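Local coordinates for protein PTHB1 (Homo sapiens, PDB 4YD8) that forms part of the BBSome, a coat complex thought to sort specific membrane proteins to primary cilia and required for ciliogenesis, at residues Cys140-Gly145 / Asp154-Gln159; His133-Thr138 / Met164-Glu169. All coordinates share one frame; numbering follows the deposited sequence.

Contact 1 (Cys140-Gly145 / Asp154-Gln159); sequences CNMTYG and DLICIQ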
loop_
_atom_site.group_PDB
_atom_site.type_symbol
_atom_site.label_atom_id
_atom_site.label_comp_id
_atom_site.label_asym_id
_atom_site.label_seq_id
_atom_site.Cartn_x
_atom_site.Cartn_y
_atom_site.Cartn_z
ATOM N N CYS A 140 4.667 -12.864 5.986
ATOM C CA CYS A 140 5.246 -11.551 6.224
ATOM C C CYS A 140 4.389 -10.459 5.574
ATOM O O CYS A 140 3.792 -9.635 6.266
ATOM C CB CYS A 140 6.679 -11.473 5.695
ATOM S SG CYS A 140 7.400 -9.813 5.906
ATOM N N ASN A 141 4.336 -10.472 4.245
ATOM C CA ASN A 141 3.652 -9.419 3.478
ATOM C C ASN A 141 3.140 -10.009 2.163
ATOM O O ASN A 141 3.336 -11.191 1.900
ATOM C CB ASN A 141 4.582 -8.210 3.237
ATOM C CG ASN A 141 5.932 -8.592 2.608
ATOM O OD1 ASN A 141 6.080 -9.655 2.012
ATOM N ND2 ASN A 141 6.924 -7.696 2.731
HETATM N N MSE A 142 2.460 -9.209 1.345
HETATM C CA MSE A 142 1.901 -9.749 0.117
HETATM C C MSE A 142 1.890 -8.698 -0.970
HETATM O O MSE A 142 2.059 -7.506 -0.691
HETATM C CB MSE A 142 0.472 -10.256 0.336
HETATM C CG MSE A 142 -0.496 -9.178 0.803
HETATM SE SE MSE A 142 -2.324 -9.960 0.828
HETATM C CE MSE A 142 -3.231 -8.586 1.825
ATOM N N THR A 143 1.684 -9.147 -2.201
ATOM C CA THR A 143 1.432 -8.238 -3.317
ATOM C C THR A 143 0.413 -8.931 -4.226
ATOM O O THR A 143 0.023 -10.072 -3.974
ATOM C CB THR A 143 2.750 -7.878 -4.071
ATOM O OG1 THR A 143 2.509 -6.839 -5.027
ATOM C CG2 THR A 143 3.342 -9.118 -4.783
ATOM N N TYR A 144 -0.038 -8.251 -5.269
ATOM C CA TYR A 144 -1.073 -8.818 -6.117
ATOM C C TYR A 144 -1.002 -8.211 -7.496
ATOM O O TYR A 144 -0.386 -7.164 -7.694
ATOM C CB TYR A 144 -2.472 -8.584 -5.524
ATOM C CG TYR A 144 -2.865 -7.118 -5.467
ATOM C CD1 TYR A 144 -2.492 -6.321 -4.383
ATOM C CD2 TYR A 144 -3.579 -6.525 -6.511
ATOM C CE1 TYR A 144 -2.829 -4.970 -4.319
ATOM C CE2 TYR A 144 -3.933 -5.171 -6.461
ATOM C CZ TYR A 144 -3.547 -4.400 -5.362
ATOM O OH TYR A 144 -3.885 -3.063 -5.294
ATOM N N GLY A 145 -1.660 -8.851 -8.451
ATOM C CA GLY A 145 -1.691 -8.307 -9.793
ATOM C C GLY A 145 -2.017 -9.385 -10.791
ATOM O O GLY A 145 -2.305 -10.528 -10.421
ATOM N N ASP A 154 -6.919 -10.399 -10.286
ATOM C CA ASP A 154 -5.725 -10.129 -9.486
ATOM C C ASP A 154 -5.364 -11.368 -8.684
ATOM O O ASP A 154 -6.121 -11.782 -7.814
ATOM C CB ASP A 154 -5.953 -8.939 -8.557
ATOM C CG ASP A 154 -5.948 -7.627 -9.301
ATOM O OD1 ASP A 154 -5.017 -7.457 -10.123
ATOM O OD2 ASP A 154 -6.862 -6.783 -9.086
ATOM N N LEU A 155 -4.218 -11.959 -8.998
ATOM C CA LEU A 155 -3.702 -13.087 -8.217
ATOM C C LEU A 155 -2.935 -12.508 -7.038
ATOM O O LEU A 155 -2.597 -11.333 -7.056
ATOM C CB LEU A 155 -2.810 -13.971 -9.075
ATOM C CG LEU A 155 -3.432 -14.487 -10.378
ATOM C CD1 LEU A 155 -2.642 -15.677 -10.907
ATOM C CD2 LEU A 155 -4.894 -14.841 -10.183
ATOM N N ILE A 156 -2.659 -13.319 -6.022
ATOM C CA ILE A 156 -2.022 -12.827 -4.809
ATOM C C ILE A 156 -0.760 -13.643 -4.553
ATOM O O ILE A 156 -0.744 -14.857 -4.766
ATOM C CB ILE A 156 -2.979 -12.909 -3.595
ATOM C CG1 ILE A 156 -4.065 -11.819 -3.689
ATOM C CG2 ILE A 156 -2.233 -12.781 -2.260
ATOM C CD1 ILE A 156 -5.207 -12.047 -2.729
ATOM N N CYS A 157 0.300 -12.956 -4.154
ATOM C CA CYS A 157 1.553 -13.617 -3.784
ATOM C C CYS A 157 1.904 -13.195 -2.375
ATOM O O CYS A 157 2.014 -11.999 -2.085
ATOM C CB CYS A 157 2.677 -13.243 -4.740
ATOM S SG CYS A 157 4.295 -13.917 -4.203
ATOM N N ILE A 158 2.061 -14.174 -1.491
ATOM C CA ILE A 158 2.393 -13.904 -0.101
ATOM C C ILE A 158 3.828 -14.359 0.162
ATOM O O ILE A 158 4.182 -15.489 -0.159
ATOM C CB ILE A 158 1.429 -14.643 0.866
ATOM C CG1 ILE A 158 -0.023 -14.165 0.688
ATOM C CG2 ILE A 158 1.867 -14.473 2.320
ATOM C CD1 ILE A 158 -1.022 -15.090 1.393
ATOM N N GLN A 159 4.648 -13.474 0.720
ATOM C CA GLN A 159 5.980 -13.858 1.166
ATOM C C GLN A 159 5.923 -14.350 2.607
ATOM O O GLN A 159 5.428 -13.633 3.485
ATOM C CB GLN A 159 6.956 -12.676 1.051
ATOM C CG GLN A 159 8.385 -13.050 1.527
ATOM C CD GLN A 159 9.354 -11.884 1.445
ATOM O OE1 GLN A 159 10.560 -12.077 1.303
ATOM N NE2 GLN A 159 8.830 -10.661 1.545
#

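Contact 2 (His133-Thr138 / Met164-Glu169); sequences HNLQRT and MLMVFE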
loop_
_atom_site.group_PDB
_atom_site.type_symbol
_atom_site.label_atom_id
_atom_site.label_comp_id
_atom_site.label_asym_id
_atom_site.label_seq_id
_atom_site.Cartn_x
_atom_site.Cartn_y
_atom_site.Cartn_z
ATOM N N HIS A 133 -7.657 -18.906 2.623
ATOM C CA HIS A 133 -6.582 -19.865 2.459
ATOM C C HIS A 133 -5.843 -20.006 3.774
ATOM O O HIS A 133 -5.364 -19.019 4.329
ATOM C CB HIS A 133 -5.615 -19.415 1.361
ATOM C CG HIS A 133 -6.200 -19.467 -0.013
ATOM N ND1 HIS A 133 -6.483 -20.657 -0.655
ATOM C CD2 HIS A 133 -6.564 -18.482 -0.866
ATOM C CE1 HIS A 133 -6.993 -20.396 -1.845
ATOM N NE2 HIS A 133 -7.048 -19.087 -2.002
ATOM N N ASN A 134 -5.727 -21.228 4.270
ATOM C CA ASN A 134 -4.912 -21.448 5.448
ATOM C C ASN A 134 -3.460 -21.651 5.019
ATOM O O ASN A 134 -3.168 -22.508 4.187
ATOM C CB ASN A 134 -5.455 -22.637 6.253
ATOM C CG ASN A 134 -6.844 -22.356 6.820
ATOM O OD1 ASN A 134 -7.009 -21.488 7.680
ATOM N ND2 ASN A 134 -7.852 -23.068 6.319
ATOM N N LEU A 135 -2.559 -20.842 5.573
ATOM C CA LEU A 135 -1.164 -20.818 5.139
ATOM C C LEU A 135 -0.346 -21.874 5.862
ATOM O O LEU A 135 -0.492 -22.069 7.073
ATOM C CB LEU A 135 -0.551 -19.430 5.375
ATOM C CG LEU A 135 -1.358 -18.252 4.825
ATOM C CD1 LEU A 135 -0.613 -16.944 5.034
ATOM C CD2 LEU A 135 -1.670 -18.446 3.355
ATOM N N GLN A 136 0.522 -22.554 5.122
ATOM C CA GLN A 136 1.342 -23.605 5.711
ATOM C C GLN A 136 2.569 -23.015 6.408
ATOM O O GLN A 136 3.288 -23.718 7.117
ATOM C CB GLN A 136 1.764 -24.613 4.639
ATOM N N ARG A 137 2.805 -21.723 6.194
ATOM C CA ARG A 137 3.926 -21.003 6.806
ATOM C C ARG A 137 3.473 -19.633 7.290
ATOM O O ARG A 137 2.551 -19.058 6.724
ATOM C CB ARG A 137 5.077 -20.828 5.812
ATOM C CG ARG A 137 5.440 -22.079 5.057
ATOM C CD ARG A 137 6.588 -21.849 4.108
ATOM N NE ARG A 137 7.188 -23.121 3.730
ATOM C CZ ARG A 137 8.076 -23.770 4.474
ATOM N NH1 ARG A 137 8.471 -23.261 5.632
ATOM N NH2 ARG A 137 8.569 -24.926 4.058
ATOM N N THR A 138 4.123 -19.109 8.326
ATOM C CA THR A 138 3.831 -17.747 8.802
ATOM C C THR A 138 4.084 -16.685 7.734
ATOM O O THR A 138 5.131 -16.685 7.089
ATOM C CB THR A 138 4.684 -17.407 10.026
ATOM O OG1 THR A 138 6.044 -17.753 9.747
ATOM C CG2 THR A 138 4.225 -18.204 11.232
HETATM N N MSE A 164 9.503 -17.977 1.432
HETATM C CA MSE A 164 8.805 -18.626 0.336
HETATM C C MSE A 164 7.820 -17.643 -0.263
HETATM O O MSE A 164 7.107 -16.974 0.474
HETATM C CB MSE A 164 8.069 -19.884 0.799
HETATM C CG MSE A 164 7.234 -20.514 -0.287
HETATM SE SE MSE A 164 6.465 -22.210 0.259
HETATM C CE MSE A 164 7.898 -23.356 -0.370
ATOM N N LEU A 165 7.808 -17.548 -1.590
ATOM C CA LEU A 165 6.740 -16.832 -2.286
ATOM C C LEU A 165 5.630 -17.824 -2.579
ATOM O O LEU A 165 5.853 -18.836 -3.253
ATOM C CB LEU A 165 7.243 -16.185 -3.573
ATOM C CG LEU A 165 8.348 -15.132 -3.447
ATOM C CD1 LEU A 165 8.560 -14.476 -4.802
ATOM C CD2 LEU A 165 8.002 -14.083 -2.392
HETATM N N MSE A 166 4.448 -17.533 -2.045
HETATM C CA MSE A 166 3.285 -18.398 -2.139
HETATM C C MSE A 166 2.231 -17.721 -3.007
HETATM O O MSE A 166 1.722 -16.651 -2.666
HETATM C CB MSE A 166 2.746 -18.715 -0.731
HETATM C CG MSE A 166 3.824 -19.299 0.225
HETATM SE SE MSE A 166 3.194 -19.724 2.044
HETATM C CE MSE A 166 3.037 -17.872 2.738
ATOM N N VAL A 167 1.941 -18.338 -4.147
ATOM C CA VAL A 167 1.082 -17.738 -5.153
ATOM C C VAL A 167 -0.287 -18.386 -5.119
ATOM O O VAL A 167 -0.409 -19.616 -5.131
ATOM C CB VAL A 167 1.694 -17.868 -6.564
ATOM C CG1 VAL A 167 0.724 -17.366 -7.617
ATOM C CG2 VAL A 167 3.022 -17.115 -6.642
ATOM N N PHE A 168 -1.311 -17.541 -5.058
ATOM C CA PHE A 168 -2.697 -17.976 -5.022
ATOM C C PHE A 168 -3.446 -17.444 -6.232
ATOM O O PHE A 168 -3.457 -16.241 -6.484
ATOM C CB PHE A 168 -3.378 -17.499 -3.735
ATOM C CG PHE A 168 -2.793 -18.104 -2.487
ATOM C CD1 PHE A 168 -1.674 -17.545 -1.886
ATOM C CD2 PHE A 168 -3.350 -19.246 -1.936
ATOM C CE1 PHE A 168 -1.121 -18.120 -0.750
ATOM C CE2 PHE A 168 -2.813 -19.820 -0.789
ATOM C CZ PHE A 168 -1.696 -19.252 -0.198
ATOM N N GLU A 169 -4.058 -18.354 -6.983
ATOM C CA GLU A 169 -4.865 -17.980 -8.127
ATOM C C GLU A 169 -6.305 -17.846 -7.643
ATOM O O GLU A 169 -7.105 -18.772 -7.778
ATOM C CB GLU A 169 -4.724 -19.015 -9.251
ATOM C CG GLU A 169 -3.312 -19.090 -9.825
ATOM C CD GLU A 169 -3.162 -20.139 -10.919
ATOM O OE1 GLU A 169 -4.060 -20.995 -11.063
ATOM O OE2 GLU A 169 -2.141 -20.104 -11.637
#

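Contact 1 (Cys140-Gly145 / Asp154-Gln159)
Cys140 and Asn141 both face Gln159, a classic beta bulge in which one carbonyl takes two backbone N-H groups: Cys140 N lies 2.7 Å from Gln159 O, while Asn141 N makes only a weak bond at 3.4 Å. The side chains reinforce it. With CG of Asn141 between its backbone N and carbonyl carbon (chi1 53°), its amide runs beside that of Gln159, and NE2 of Gln159 donates in its own amide plane to OD1 of Asn141 at 3.0 Å. Both amide nitrogens also reach Gly186 O, a use of N-H groups that suits two carboxamides. Thr143 and Cys157 then exchange two backbone bonds. On the face with Met142, CB of this selenomethionine rests 4.0 Å from Ile158 CG1 and its SE 4.2 Å from Ile156 CG2. Asp154 brings OD1 to the edge of the Tyr144 ring, in plane, and to within 3.4 Å of Gly145 CA; its OD2 accepts from Lys89 N. Gly145, critical for protein stability, has phi 159°, where any CB would jam against the preceding carbonyl. Such a twisted antiparallel hairpin forms the two inner strands of a four-stranded beta-propeller blade.

Contact 2 (His133-Thr138 / Met164-Glu169)
Phe168 turns the CD2-CE2 side of its ring toward His133, setting CD2 over the centre of the imidazole, 3.4 Å above its plane. The two side chains pass alongside each other, running in opposite senses, and their ring planes are inclined at 40°. CE2 of Phe168 also lies 3.6 Å from His133 CB. A histidine suits this place because it combines a flat face for the phenyl group with a polar rim: its NE2 is hydrogen-bonded to Gln170 O. An alanine here would probably leave Gln170 O without that mate and open a gap beside Phe168 CD2, letting the phenyl ring turn more easily. Leu135 reaches the far end of the same ring at a slant, CD2 of Leu135 touching CZ of Phe168 at 3.6 Å. The segment 133-138 leaves the outer strand of one propeller blade and leads into the inner strand of the next, whose third strand, 164-169, presents Met164, Met166 and Phe168 to it. The packing is thus between neighbouring blades, with no hydrogen bond directly joining the two segments. Met166, a selenomethionine like Met164, bends at its last torsion (chi3 -74°), which places CE near the carbonyl O of Arg137, at 4.2 Å, and more loosely beside CD1 of Leu135. A flexible, unbranched side chain suits this place, since the turn at its last torsion lets the terminal methyl approach both residues. Arg137 runs extended from CG to NE and crosses Met164 at about a right angle, with NE 3.7 Å and CD 3.9 Å from the selenium. Both residues touch Phe178, while the charged end of Arg137 continues to a salt bridge between NH1 and Asp162 OD2.

Contacts 1 and 2 lie side by side, their centres 9 Å apart, and both reach the same four-stranded blade. Strands 155-160 and 164-169 are neighbours in its sheet, where Ile156 O and Phe168 N, and likewise Ile158 N and Met166 O, lie 2.8 Å apart as probable hydrogen bonds. Leu155 CB adds packing on Phe168 O at 3.5 Å. The centre of contact 1 is about 12 Å, and that of contact 2 about 19 Å, from the centre of the chain, so the first lies nearer the middle of the propeller. The segment 133-138 leads directly into strand 139-145, tying interblade packing to the inner hairpin. The Phe168 side chain is about 11 Å from stability-critical Gly145.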